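Local coordinates for T9SS C-terminal target domain-containing protein (Bacteroides cellulosilyticus, PDB 5JVK), which probably hydrolyses O-glycosidic bonds as a family 39 glycoside hydrolase of a gut symbiont, at residues E352-L357 against S490-Y495; T360-R365 against F442-T447; V428-A433 against W446-E451. All blocks are in the same frame, centred on the assembly; numbering follows the deposited sequence.

Interaction 1: residues E352-L357 against S490-Y495; sequences EQAAYL and SILPQY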
ATOM      1  N   GLU A 352       3.304 -10.921  10.620  1.00 15.49           N
ATOM      2  CA  GLU A 352       1.873 -10.591  10.668  1.00 15.40           C
ATOM      3  C   GLU A 352       1.543  -9.418   9.740  1.00 15.21           C
ATOM      4  O   GLU A 352       0.573  -9.483   8.983  1.00 15.03           O
ATOM      5  CB  GLU A 352       1.417 -10.300  12.104  1.00 15.49           C
ATOM      6  CG  GLU A 352       1.340 -11.548  12.978  1.00 15.56           C
ATOM      7  CD  GLU A 352       1.070 -11.267  14.452  1.00 15.65           C
ATOM      8  OE1 GLU A 352       1.256 -10.117  14.913  1.00 15.50           O
ATOM      9  OE2 GLU A 352       0.677 -12.214  15.167  1.00 15.59           O
ATOM     10  N   GLN A 353       2.365  -8.368   9.791  1.00 15.08           N
ATOM     11  CA  GLN A 353       2.235  -7.211   8.890  1.00 15.05           C
ATOM     12  C   GLN A 353       2.244  -7.644   7.417  1.00 15.18           C
ATOM     13  O   GLN A 353       1.443  -7.155   6.617  1.00 15.36           O
ATOM     14  CB  GLN A 353       3.360  -6.190   9.135  1.00 14.96           C
ATOM     15  CG  GLN A 353       3.127  -4.830   8.475  1.00 14.92           C
ATOM     16  CD  GLN A 353       4.396  -4.008   8.254  1.00 14.90           C
ATOM     17  OE1 GLN A 353       5.477  -4.546   8.011  1.00 14.74           O
ATOM     18  NE2 GLN A 353       4.258  -2.683   8.309  1.00 14.89           N
ATOM     19  N   ALA A 354       3.150  -8.557   7.075  1.00 15.22           N
ATOM     20  CA  ALA A 354       3.236  -9.108   5.726  1.00 15.29           C
ATOM     21  C   ALA A 354       1.989  -9.913   5.373  1.00 15.40           C
ATOM     22  O   ALA A 354       1.372  -9.687   4.332  1.00 15.52           O
ATOM     23  CB  ALA A 354       4.478  -9.975   5.593  1.00 15.31           C
ATOM     24  N   ALA A 355       1.621 -10.839   6.254  1.00 15.50           N
ATOM     25  CA  ALA A 355       0.421 -11.659   6.074  1.00 15.51           C
ATOM     26  C   ALA A 355      -0.834 -10.806   5.873  1.00 15.63           C
ATOM     27  O   ALA A 355      -1.624 -11.072   4.970  1.00 15.62           O
ATOM     28  CB  ALA A 355       0.237 -12.598   7.260  1.00 15.43           C
ATOM     29  N   TYR A 356      -0.997  -9.777   6.702  1.00 15.92           N
ATOM     30  CA  TYR A 356      -2.187  -8.923   6.649  1.00 16.15           C
ATOM     31  C   TYR A 356      -2.210  -8.005   5.431  1.00 16.19           C
ATOM     32  O   TYR A 356      -3.288  -7.646   4.957  1.00 16.10           O
ATOM     33  CB  TYR A 356      -2.345  -8.108   7.942  1.00 16.32           C
ATOM     34  CG  TYR A 356      -2.503  -8.925   9.224  1.00 16.58           C
ATOM     35  CD1 TYR A 356      -2.832 -10.291   9.203  1.00 16.71           C
ATOM     36  CD2 TYR A 356      -2.354  -8.316  10.469  1.00 16.70           C
ATOM     37  CE1 TYR A 356      -2.977 -11.014  10.378  1.00 16.73           C
ATOM     38  CE2 TYR A 356      -2.506  -9.037  11.647  1.00 16.80           C
ATOM     39  CZ  TYR A 356      -2.815 -10.385  11.594  1.00 16.77           C
ATOM     40  OH  TYR A 356      -2.965 -11.109  12.755  1.00 16.88           O
ATOM     41  N   LEU A 357      -1.033  -7.632   4.925  1.00 16.33           N
ATOM     42  CA  LEU A 357      -0.943  -6.868   3.676  1.00 16.40           C
ATOM     43  C   LEU A 357      -1.492  -7.681   2.505  1.00 16.29           C
ATOM     44  O   LEU A 357      -2.346  -7.201   1.765  1.00 16.39           O
ATOM     45  CB  LEU A 357       0.502  -6.447   3.391  1.00 16.51           C
ATOM     46  CG  LEU A 357       0.732  -5.489   2.207  1.00 16.56           C
ATOM     47  CD1 LEU A 357       1.914  -4.573   2.491  1.00 16.68           C
ATOM     48  CD2 LEU A 357       0.943  -6.211   0.880  1.00 16.45           C
ATOM     49  N   SER A 490      -0.868 -21.378   6.726  1.00 19.07           N
ATOM     50  CA  SER A 490      -0.407 -20.431   7.730  1.00 18.83           C
ATOM     51  C   SER A 490      -1.188 -19.127   7.585  1.00 18.51           C
ATOM     52  O   SER A 490      -2.035 -18.988   6.696  1.00 17.98           O
ATOM     53  CB  SER A 490       1.099 -20.169   7.575  1.00 18.87           C
ATOM     54  OG  SER A 490       1.384 -19.392   6.424  1.00 18.64           O
ATOM     55  N   ILE A 491      -0.893 -18.178   8.467  1.00 18.50           N
ATOM     56  CA  ILE A 491      -1.414 -16.810   8.340  1.00 18.52           C
ATOM     57  C   ILE A 491      -1.009 -16.156   7.011  1.00 18.54           C
ATOM     58  O   ILE A 491      -1.762 -15.348   6.465  1.00 18.57           O
ATOM     59  CB  ILE A 491      -1.027 -15.907   9.546  1.00 18.56           C
ATOM     60  CG1 ILE A 491       0.495 -15.714   9.669  1.00 18.56           C
ATOM     61  CG2 ILE A 491      -1.605 -16.474  10.841  1.00 18.61           C
ATOM     62  CD1 ILE A 491       0.893 -14.711  10.730  1.00 18.53           C
ATOM     63  N   LEU A 492       0.167 -16.523   6.499  1.00 18.50           N
ATOM     64  CA  LEU A 492       0.670 -16.032   5.219  1.00 18.48           C
ATOM     65  C   LEU A 492      -0.004 -16.782   4.071  1.00 18.70           C
ATOM     66  O   LEU A 492       0.084 -18.006   4.015  1.00 18.63           O
ATOM     67  CB  LEU A 492       2.180 -16.240   5.138  1.00 18.43           C
ATOM     68  CG  LEU A 492       3.023 -15.529   6.207  1.00 18.35           C
ATOM     69  CD1 LEU A 492       4.310 -16.293   6.489  1.00 18.43           C
ATOM     70  CD2 LEU A 492       3.303 -14.094   5.785  1.00 18.22           C
ATOM     71  N   PRO A 493      -0.685 -16.063   3.154  1.00 19.06           N
ATOM     72  CA  PRO A 493      -1.329 -16.782   2.054  1.00 19.35           C
ATOM     73  C   PRO A 493      -0.363 -17.519   1.131  1.00 19.79           C
ATOM     74  O   PRO A 493       0.746 -17.040   0.879  1.00 19.90           O
ATOM     75  CB  PRO A 493      -2.049 -15.673   1.277  1.00 19.29           C
ATOM     76  CG  PRO A 493      -2.268 -14.597   2.272  1.00 19.14           C
ATOM     77  CD  PRO A 493      -1.060 -14.635   3.157  1.00 19.07           C
ATOM     78  N   GLN A 494      -0.797 -18.684   0.656  1.00 20.12           N
ATOM     79  CA  GLN A 494      -0.115 -19.408  -0.411  1.00 20.52           C
ATOM     80  C   GLN A 494      -1.057 -19.482  -1.600  1.00 21.01           C
ATOM     81  O   GLN A 494      -2.254 -19.226  -1.465  1.00 21.33           O
ATOM     82  CB  GLN A 494       0.320 -20.803   0.051  1.00 20.57           C
ATOM     83  CG  GLN A 494      -0.807 -21.802   0.271  1.00 20.68           C
ATOM     84  CD  GLN A 494      -0.361 -22.997   1.085  1.00 20.76           C
ATOM     85  OE1 GLN A 494      -0.229 -24.099   0.560  1.00 21.10           O
ATOM     86  NE2 GLN A 494      -0.117 -22.781   2.374  1.00 20.59           N
ATOM     87  N   TYR A 495      -0.510 -19.844  -2.756  1.00 21.50           N
ATOM     88  CA  TYR A 495      -1.205 -19.713  -4.029  1.00 21.87           C
ATOM     89  C   TYR A 495      -1.033 -20.951  -4.911  1.00 22.68           C
ATOM     90  O   TYR A 495       0.074 -21.478  -5.034  1.00 22.59           O
ATOM     91  CB  TYR A 495      -0.675 -18.486  -4.776  1.00 21.89           C
ATOM     92  CG  TYR A 495      -0.584 -17.227  -3.940  1.00 21.50           C
ATOM     93  CD1 TYR A 495      -1.682 -16.383  -3.793  1.00 21.46           C
ATOM     94  CD2 TYR A 495       0.602 -16.882  -3.293  1.00 21.43           C
ATOM     95  CE1 TYR A 495      -1.601 -15.227  -3.029  1.00 21.58           C
ATOM     96  CE2 TYR A 495       0.695 -15.729  -2.529  1.00 21.54           C
ATOM     97  CZ  TYR A 495      -0.410 -14.905  -2.396  1.00 21.67           C
ATOM     98  OH  TYR A 495      -0.323 -13.764  -1.637  1.00 22.11           O
TER

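Interaction 2: residues T360-R365 against F442-T447; sequences TYLLSR and FYTAWT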
ATOM      1  N   THR A 360      -5.245  -8.257   2.939  1.00 16.22           N
ATOM      2  CA  THR A 360      -5.999  -7.033   2.624  1.00 16.44           C
ATOM      3  C   THR A 360      -6.315  -6.927   1.131  1.00 16.54           C
ATOM      4  O   THR A 360      -7.467  -6.716   0.755  1.00 16.45           O
ATOM      5  CB  THR A 360      -5.244  -5.759   3.073  1.00 16.36           C
ATOM      6  OG1 THR A 360      -5.155  -5.741   4.498  1.00 16.14           O
ATOM      7  CG2 THR A 360      -5.953  -4.483   2.610  1.00 16.39           C
ATOM      8  N   TYR A 361      -5.295  -7.075   0.292  1.00 16.73           N
ATOM      9  CA  TYR A 361      -5.476  -6.924  -1.155  1.00 17.08           C
ATOM     10  C   TYR A 361      -6.223  -8.103  -1.786  1.00 17.33           C
ATOM     11  O   TYR A 361      -6.982  -7.914  -2.739  1.00 17.36           O
ATOM     12  CB  TYR A 361      -4.134  -6.665  -1.849  1.00 17.00           C
ATOM     13  CG  TYR A 361      -3.573  -5.300  -1.518  1.00 17.05           C
ATOM     14  CD1 TYR A 361      -4.222  -4.146  -1.948  1.00 17.23           C
ATOM     15  CD2 TYR A 361      -2.408  -5.155  -0.765  1.00 17.25           C
ATOM     16  CE1 TYR A 361      -3.726  -2.889  -1.648  1.00 17.33           C
ATOM     17  CE2 TYR A 361      -1.901  -3.897  -0.457  1.00 17.38           C
ATOM     18  CZ  TYR A 361      -2.566  -2.766  -0.904  1.00 17.45           C
ATOM     19  OH  TYR A 361      -2.085  -1.512  -0.613  1.00 17.63           O
ATOM     20  N   LEU A 362      -6.026  -9.302  -1.240  1.00 17.55           N
ATOM     21  CA  LEU A 362      -6.783 -10.479  -1.671  1.00 17.70           C
ATOM     22  C   LEU A 362      -8.260 -10.369  -1.292  1.00 17.91           C
ATOM     23  O   LEU A 362      -9.130 -10.633  -2.124  1.00 18.30           O
ATOM     24  CB  LEU A 362      -6.172 -11.762  -1.103  1.00 17.70           C
ATOM     25  CG  LEU A 362      -4.806 -12.131  -1.695  1.00 17.67           C
ATOM     26  CD1 LEU A 362      -4.070 -13.121  -0.803  1.00 17.79           C
ATOM     27  CD2 LEU A 362      -4.942 -12.682  -3.106  1.00 17.66           C
ATOM     28  N   LEU A 363      -8.543  -9.969  -0.053  1.00 17.98           N
ATOM     29  CA  LEU A 363      -9.929  -9.734   0.378  1.00 17.96           C
ATOM     30  C   LEU A 363     -10.563  -8.504  -0.295  1.00 18.23           C
ATOM     31  O   LEU A 363     -11.761  -8.508  -0.585  1.00 18.19           O
ATOM     32  CB  LEU A 363     -10.022  -9.614   1.903  1.00 17.75           C
ATOM     33  CG  LEU A 363      -9.755 -10.897   2.696  1.00 17.68           C
ATOM     34  CD1 LEU A 363      -9.575 -10.583   4.175  1.00 17.74           C
ATOM     35  CD2 LEU A 363     -10.865 -11.921   2.507  1.00 17.58           C
ATOM     36  N   SER A 364      -9.769  -7.462  -0.541  1.00 18.56           N
ATOM     37  CA  SER A 364     -10.259  -6.266  -1.242  1.00 19.00           C
ATOM     38  C   SER A 364     -10.738  -6.594  -2.662  1.00 19.48           C
ATOM     39  O   SER A 364     -11.828  -6.185  -3.060  1.00 19.54           O
ATOM     40  CB  SER A 364      -9.187  -5.177  -1.279  1.00 18.97           C
ATOM     41  OG  SER A 364      -9.592  -4.076  -2.072  1.00 18.94           O
ATOM     42  N   ARG A 365      -9.929  -7.346  -3.407  1.00 19.83           N
ATOM     43  CA  ARG A 365     -10.308  -7.806  -4.746  1.00 20.16           C
ATOM     44  C   ARG A 365     -11.504  -8.767  -4.707  1.00 21.16           C
ATOM     45  O   ARG A 365     -12.362  -8.725  -5.592  1.00 20.92           O
ATOM     46  CB  ARG A 365      -9.112  -8.472  -5.442  1.00 20.02           C
ATOM     47  CG  ARG A 365      -9.294  -8.766  -6.931  1.00 19.79           C
ATOM     48  CD  ARG A 365      -9.290  -7.509  -7.789  1.00 19.60           C
ATOM     49  NE  ARG A 365      -8.000  -6.819  -7.762  1.00 19.47           N
ATOM     50  CZ  ARG A 365      -6.906  -7.187  -8.435  1.00 19.29           C
ATOM     51  NH1 ARG A 365      -6.897  -8.269  -9.212  1.00 19.26           N
ATOM     52  NH2 ARG A 365      -5.795  -6.464  -8.324  1.00 19.19           N
ATOM     53  N   PHE A 442      -5.791 -18.557 -10.701  1.00 25.97           N
ATOM     54  CA  PHE A 442      -5.142 -19.037  -9.479  1.00 24.74           C
ATOM     55  C   PHE A 442      -6.106 -19.145  -8.297  1.00 24.44           C
ATOM     56  O   PHE A 442      -7.183 -18.537  -8.300  1.00 23.94           O
ATOM     57  CB  PHE A 442      -3.935 -18.155  -9.114  1.00 24.41           C
ATOM     58  CG  PHE A 442      -4.296 -16.837  -8.471  1.00 24.01           C
ATOM     59  CD1 PHE A 442      -4.650 -15.741  -9.247  1.00 23.78           C
ATOM     60  CD2 PHE A 442      -4.257 -16.688  -7.089  1.00 23.85           C
ATOM     61  CE1 PHE A 442      -4.972 -14.526  -8.656  1.00 23.64           C
ATOM     62  CE2 PHE A 442      -4.580 -15.475  -6.495  1.00 23.81           C
ATOM     63  CZ  PHE A 442      -4.939 -14.392  -7.280  1.00 23.56           C
ATOM     64  N   TYR A 443      -5.703 -19.941  -7.307  1.00 23.91           N
ATOM     65  CA  TYR A 443      -6.400 -20.058  -6.026  1.00 23.71           C
ATOM     66  C   TYR A 443      -5.465 -19.555  -4.945  1.00 23.10           C
ATOM     67  O   TYR A 443      -4.260 -19.766  -5.040  1.00 23.71           O
ATOM     68  CB  TYR A 443      -6.775 -21.513  -5.721  1.00 23.94           C
ATOM     69  CG  TYR A 443      -7.527 -22.202  -6.832  1.00 24.64           C
ATOM     70  CD1 TYR A 443      -6.848 -22.764  -7.914  1.00 24.97           C
ATOM     71  CD2 TYR A 443      -8.919 -22.296  -6.807  1.00 24.93           C
ATOM     72  CE1 TYR A 443      -7.533 -23.392  -8.943  1.00 25.21           C
ATOM     73  CE2 TYR A 443      -9.614 -22.927  -7.831  1.00 25.18           C
ATOM     74  CZ  TYR A 443      -8.916 -23.468  -8.899  1.00 25.43           C
ATOM     75  OH  TYR A 443      -9.592 -24.093  -9.922  1.00 26.01           O
ATOM     76  N   THR A 444      -6.010 -18.894  -3.925  1.00 22.02           N
ATOM     77  CA  THR A 444      -5.226 -18.508  -2.748  1.00 21.48           C
ATOM     78  C   THR A 444      -5.802 -19.188  -1.519  1.00 21.03           C
ATOM     79  O   THR A 444      -7.008 -19.414  -1.449  1.00 21.17           O
ATOM     80  CB  THR A 444      -5.156 -16.980  -2.532  1.00 21.51           C
ATOM     81  OG1 THR A 444      -4.275 -16.701  -1.437  1.00 21.35           O
ATOM     82  CG2 THR A 444      -6.529 -16.370  -2.244  1.00 21.70           C
ATOM     83  N   ALA A 445      -4.941 -19.507  -0.558  1.00 20.37           N
ATOM     84  CA  ALA A 445      -5.370 -20.198   0.655  1.00 19.99           C
ATOM     85  C   ALA A 445      -4.576 -19.749   1.872  1.00 19.62           C
ATOM     86  O   ALA A 445      -3.356 -19.610   1.808  1.00 19.73           O
ATOM     87  CB  ALA A 445      -5.255 -21.703   0.476  1.00 20.05           C
ATOM     88  N   TRP A 446      -5.285 -19.514   2.972  1.00 19.19           N
ATOM     89  CA  TRP A 446      -4.669 -19.165   4.246  1.00 18.87           C
ATOM     90  C   TRP A 446      -5.580 -19.554   5.403  1.00 19.32           C
ATOM     91  O   TRP A 446      -6.757 -19.866   5.203  1.00 19.37           O
ATOM     92  CB  TRP A 446      -4.328 -17.665   4.300  1.00 18.46           C
ATOM     93  CG  TRP A 446      -5.496 -16.712   4.458  1.00 17.93           C
ATOM     94  CD1 TRP A 446      -6.092 -16.333   5.623  1.00 17.67           C
ATOM     95  CD2 TRP A 446      -6.169 -15.996   3.416  1.00 17.72           C
ATOM     96  NE1 TRP A 446      -7.102 -15.441   5.375  1.00 17.47           N
ATOM     97  CE2 TRP A 446      -7.175 -15.219   4.027  1.00 17.49           C
ATOM     98  CE3 TRP A 446      -6.027 -15.946   2.022  1.00 17.69           C
ATOM     99  CZ2 TRP A 446      -8.034 -14.392   3.295  1.00 17.42           C
ATOM    100  CZ3 TRP A 446      -6.884 -15.120   1.292  1.00 17.64           C
ATOM    101  CH2 TRP A 446      -7.875 -14.356   1.933  1.00 17.41           C
ATOM    102  N   THR A 447      -5.018 -19.527   6.607  1.00 19.75           N
ATOM    103  CA  THR A 447      -5.779 -19.744   7.832  1.00 20.26           C
ATOM    104  C   THR A 447      -5.649 -18.520   8.729  1.00 20.88           C
ATOM    105  O   THR A 447      -4.607 -17.863   8.745  1.00 20.60           O
ATOM    106  CB  THR A 447      -5.338 -21.024   8.585  1.00 20.40           C
ATOM    107  OG1 THR A 447      -6.147 -21.197   9.756  1.00 20.48           O
ATOM    108  CG2 THR A 447      -3.863 -20.992   8.996  1.00 20.23           C
TER

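Interaction 3: residues V428-A433 against W446-E451; sequences VNKVLA and WTTKAE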
ATOM      1  N   VAL A 428     -12.764 -19.699   9.281  1.00 23.44           N
ATOM      2  CA  VAL A 428     -11.444 -19.772   9.914  1.00 23.56           C
ATOM      3  C   VAL A 428     -10.352 -19.948   8.856  1.00 23.55           C
ATOM      4  O   VAL A 428      -9.317 -19.280   8.917  1.00 23.82           O
ATOM      5  CB  VAL A 428     -11.390 -20.908  10.969  1.00 23.92           C
ATOM      6  CG1 VAL A 428      -9.965 -21.198  11.429  1.00 24.28           C
ATOM      7  CG2 VAL A 428     -12.249 -20.543  12.171  1.00 24.21           C
ATOM      8  N   ASN A 429     -10.597 -20.847   7.904  1.00 23.48           N
ATOM      9  CA  ASN A 429      -9.727 -21.050   6.743  1.00 23.50           C
ATOM     10  C   ASN A 429     -10.395 -20.469   5.499  1.00 23.59           C
ATOM     11  O   ASN A 429     -11.621 -20.459   5.398  1.00 23.64           O
ATOM     12  CB  ASN A 429      -9.453 -22.543   6.543  1.00 23.51           C
ATOM     13  CG  ASN A 429      -8.838 -23.194   7.770  1.00 23.53           C
ATOM     14  OD1 ASN A 429      -7.936 -22.638   8.392  1.00 23.56           O
ATOM     15  ND2 ASN A 429      -9.327 -24.374   8.126  1.00 23.44           N
ATOM     16  N   LYS A 430      -9.581 -19.986   4.562  1.00 23.48           N
ATOM     17  CA  LYS A 430     -10.060 -19.388   3.315  1.00 23.36           C
ATOM     18  C   LYS A 430      -9.420 -20.094   2.141  1.00 22.99           C
ATOM     19  O   LYS A 430      -8.214 -20.309   2.146  1.00 22.94           O
ATOM     20  CB  LYS A 430      -9.681 -17.903   3.239  1.00 23.84           C
ATOM     21  CG  LYS A 430     -10.798 -16.916   3.539  1.00 24.00           C
ATOM     22  CD  LYS A 430     -10.981 -16.691   5.024  1.00 24.43           C
ATOM     23  CE  LYS A 430     -11.773 -15.424   5.283  1.00 24.71           C
ATOM     24  NZ  LYS A 430     -11.966 -15.215   6.741  1.00 25.03           N
ATOM     25  N   VAL A 431     -10.229 -20.449   1.145  1.00 22.77           N
ATOM     26  CA  VAL A 431      -9.737 -20.872  -0.169  1.00 22.79           C
ATOM     27  C   VAL A 431     -10.563 -20.124  -1.216  1.00 22.64           C
ATOM     28  O   VAL A 431     -11.772 -20.334  -1.317  1.00 22.67           O
ATOM     29  CB  VAL A 431      -9.838 -22.399  -0.384  1.00 22.86           C
ATOM     30  CG1 VAL A 431      -9.240 -22.789  -1.735  1.00 22.97           C
ATOM     31  CG2 VAL A 431      -9.123 -23.148   0.735  1.00 22.89           C
ATOM     32  N   LEU A 432      -9.905 -19.249  -1.973  1.00 22.45           N
ATOM     33  CA  LEU A 432     -10.574 -18.319  -2.881  1.00 22.50           C
ATOM     34  C   LEU A 432     -10.004 -18.469  -4.283  1.00 22.56           C
ATOM     35  O   LEU A 432      -8.802 -18.663  -4.436  1.00 22.41           O
ATOM     36  CB  LEU A 432     -10.358 -16.878  -2.408  1.00 22.53           C
ATOM     37  CG  LEU A 432     -10.580 -16.555  -0.930  1.00 22.46           C
ATOM     38  CD1 LEU A 432     -10.095 -15.147  -0.626  1.00 22.46           C
ATOM     39  CD2 LEU A 432     -12.046 -16.718  -0.563  1.00 22.45           C
ATOM     40  N   ALA A 433     -10.868 -18.367  -5.293  1.00 22.76           N
ATOM     41  CA  ALA A 433     -10.468 -18.470  -6.702  1.00 22.96           C
ATOM     42  C   ALA A 433     -10.581 -17.114  -7.397  1.00 23.15           C
ATOM     43  O   ALA A 433     -11.565 -16.397  -7.215  1.00 23.24           O
ATOM     44  CB  ALA A 433     -11.332 -19.494  -7.417  1.00 22.99           C
ATOM     45  N   TRP A 446      -5.285 -19.514   2.972  1.00 19.19           N
ATOM     46  CA  TRP A 446      -4.669 -19.165   4.246  1.00 18.87           C
ATOM     47  C   TRP A 446      -5.580 -19.554   5.403  1.00 19.32           C
ATOM     48  O   TRP A 446      -6.757 -19.866   5.203  1.00 19.37           O
ATOM     49  CB  TRP A 446      -4.328 -17.665   4.300  1.00 18.46           C
ATOM     50  CG  TRP A 446      -5.496 -16.712   4.458  1.00 17.93           C
ATOM     51  CD1 TRP A 446      -6.092 -16.333   5.623  1.00 17.67           C
ATOM     52  CD2 TRP A 446      -6.169 -15.996   3.416  1.00 17.72           C
ATOM     53  NE1 TRP A 446      -7.102 -15.441   5.375  1.00 17.47           N
ATOM     54  CE2 TRP A 446      -7.175 -15.219   4.027  1.00 17.49           C
ATOM     55  CE3 TRP A 446      -6.027 -15.946   2.022  1.00 17.69           C
ATOM     56  CZ2 TRP A 446      -8.034 -14.392   3.295  1.00 17.42           C
ATOM     57  CZ3 TRP A 446      -6.884 -15.120   1.292  1.00 17.64           C
ATOM     58  CH2 TRP A 446      -7.875 -14.356   1.933  1.00 17.41           C
ATOM     59  N   THR A 447      -5.018 -19.527   6.607  1.00 19.75           N
ATOM     60  CA  THR A 447      -5.779 -19.744   7.832  1.00 20.26           C
ATOM     61  C   THR A 447      -5.649 -18.520   8.729  1.00 20.88           C
ATOM     62  O   THR A 447      -4.607 -17.863   8.745  1.00 20.60           O
ATOM     63  CB  THR A 447      -5.338 -21.024   8.585  1.00 20.40           C
ATOM     64  OG1 THR A 447      -6.147 -21.197   9.756  1.00 20.48           O
ATOM     65  CG2 THR A 447      -3.863 -20.992   8.996  1.00 20.23           C
ATOM     66  N   THR A 448      -6.720 -18.218   9.463  1.00 21.57           N
ATOM     67  CA  THR A 448      -6.693 -17.186  10.498  1.00 22.18           C
ATOM     68  C   THR A 448      -6.031 -17.677  11.799  1.00 23.06           C
ATOM     69  O   THR A 448      -5.671 -16.866  12.650  1.00 22.64           O
ATOM     70  CB  THR A 448      -8.112 -16.670  10.808  1.00 22.08           C
ATOM     71  OG1 THR A 448      -8.956 -17.761  11.198  1.00 21.81           O
ATOM     72  CG2 THR A 448      -8.704 -15.991   9.581  1.00 22.24           C
ATOM     73  N   LYS A 449      -5.874 -18.992  11.953  1.00 24.42           N
ATOM     74  CA  LYS A 449      -5.269 -19.561  13.162  1.00 25.98           C
ATOM     75  C   LYS A 449      -3.759 -19.319  13.196  1.00 26.55           C
ATOM     76  O   LYS A 449      -3.045 -19.704  12.268  1.00 26.53           O
ATOM     77  CB  LYS A 449      -5.584 -21.057  13.271  1.00 26.78           C
ATOM     78  CG  LYS A 449      -7.057 -21.328  13.541  1.00 27.67           C
ATOM     79  CD  LYS A 449      -7.441 -22.785  13.344  1.00 28.60           C
ATOM     80  CE  LYS A 449      -6.821 -23.694  14.393  1.00 29.26           C
ATOM     81  NZ  LYS A 449      -7.564 -24.982  14.504  1.00 29.80           N
ATOM     82  N   ALA A 450      -3.295 -18.683  14.274  1.00 27.20           N
ATOM     83  CA  ALA A 450      -1.887 -18.298  14.445  1.00 27.71           C
ATOM     84  C   ALA A 450      -0.923 -19.477  14.323  1.00 28.69           C
ATOM     85  O   ALA A 450       0.102 -19.389  13.643  1.00 28.80           O
ATOM     86  CB  ALA A 450      -1.698 -17.617  15.792  1.00 27.35           C
ATOM     87  N   GLU A 451      -1.269 -20.573  14.991  1.00 29.61           N
ATOM     88  CA  GLU A 451      -0.466 -21.801  14.986  1.00 30.28           C
ATOM     89  C   GLU A 451      -0.434 -22.553  13.647  1.00 29.77           C
ATOM     90  O   GLU A 451       0.457 -23.370  13.431  1.00 29.98           O
ATOM     91  CB  GLU A 451      -0.922 -22.753  16.112  1.00 31.54           C
ATOM     92  CG  GLU A 451      -2.299 -23.415  15.936  1.00 32.59           C
ATOM     93  CD  GLU A 451      -3.478 -22.574  16.418  1.00 33.42           C
ATOM     94  OE1 GLU A 451      -3.340 -21.339  16.559  1.00 34.04           O
ATOM     95  OE2 GLU A 451      -4.563 -23.155  16.646  1.00 34.80           O
TER

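Interaction 1: residues E352-L357 against S490-Y495
The helical turn 352-357 and the loop 490-493, which leads into the strand from Q494 onward, come closest at A355 and L492, whose CA atoms lie only 4.5 Å apart. So short a gap suits alanine, whose lone methyl points at the loop. Its CB meets I491 O at 3.5 Å and, beside it, the I491 CG1 branch and L492 CD2, so a single methyl sits among one carbonyl and two branched side chains. L492 turns CG anti to its carbonyl carbon (chi1 -60°), which brings CD2 to 3.7 Å from A355 N. Helix 350-366 follows the seventh strand of the eight-stranded parallel barrel, the catalytic fold of family 39, and the loop leads into strand 494-498 of the antiparallel sheet beside it. I491 CG1 takes the crowded position between backbone N and carbonyl carbon (chi1 63°), and its extended chain carries CD1 to 3.9 Å from E352 CG, the two chains crossing obliquely. E352 meets I491 through this aliphatic CG, while its OE1 accepts a hydrogen bond from L349 N. P493 adds its ring CD, 4.0 Å from A355 O, and I491 O is bonded by R359 NH1.

Interaction 2: residues T360-R365 against F442-T447
L362, W446 and L363 carry most of this buried, apolar contact, in which two consecutive leucines of the helix lean on a strand, L362 pointing at it and L363 reaching it with the end of its side chain. L362 CG stands anti to the carbonyl carbon (chi1 -69°), and the branched tip lets one side chain meet three strand residues. CD1 arrives tip to tip on T444, 3.6 Å from OG1, and also lies 4.0 Å from W446 CZ3 as the leucine and the indole slide past each other in opposite directions. The other methyl, CD2, reaches the edge of the F442 ring at CE2, 4.4 Å away. F442, T444 and W446 alternate along the strand and therefore share one face of the antiparallel sheet, which packs on helix 350-366 of the catalytic barrel; the axes of segments 360-365 and 442-447 approach to 10.9 Å, at 123° between their directions. W446 holds its indole in the crowded position between backbone N and carbonyl carbon (chi1 73°), and the wide benzo end spans both leucines. There L363 CD2 comes in the ring plane, at the edge, 3.8 Å from CZ2. T444 OG1 bonds to Q494 O, and W446 NE1 to D297 OD1.

Interaction 3: residues V428-A433 against W446-E451
K430 sets the start of its aliphatic chain against the indole of W446. Its CB stands almost over the centre of the six-membered ring, 3.9 Å from the centroid and 15° off the normal, a CH-pi contact. The first torsion, -102°, lies away from any staggered position, and a bend at chi2 (83°) carries CG and CD on past the CZ2 and NE1 side of the indole. A long flexible chain suits this place because NZ can then reach past the indole to D297 OD1, with which it forms a salt bridge; the same OD1 accepts from W446 NE1. Two residues on, L432 CD1 comes obliquely to 3.5 Å from W446 CH2. The segments form the open end of the beta hairpin made by strands 429-436 and 439-447. K430 and W446 are a hydrogen-bonded pair of it, with K430 N giving to W446 O at 2.9 Å and W446 N returning a bond to K430 O. N429 and T447, the adjoining non-hydrogen-bonded pair, project from the other face, side by side. T447 OG1, anti to its backbone N, donates to N429 OD1 at 2.7 Å, nearly along the C=O axis, and also accepts from K449 N, closing an ST turn where the strand ends. T448 grips V428 O twice: its N approaches at 2.9 Å nearly along the C=O axis, and OG1, set between backbone N and carbonyl carbon, donates at 2.8 Å on a lone pair. The V428 CG1 methyl, anti to the backbone N, lies 3.5 Å from K449 CD, whose lysine chain crosses it obliquely.

The three contacts form one cluster, each centre about 9 Å from the other two, where the parallel barrel meets the antiparallel sheet that follows it in the chain. Helix 350-366 serves interaction 1 with its earlier turns and interaction 2 with its later ones, so these two join the barrel helix to the sheet and to the loop entering strand 494-498. Interaction 3 instead pairs two strands within the sheet, 429-436 and 439-447; it shares W446 and T447 with interaction 2, and W446 takes part in both. Along the chain, interactions 2 and 3 both fall inside the loop that interaction 1 closes. Backbone pairs such as Q494 O with A445 N link neighbouring strands of the sheet between the sites.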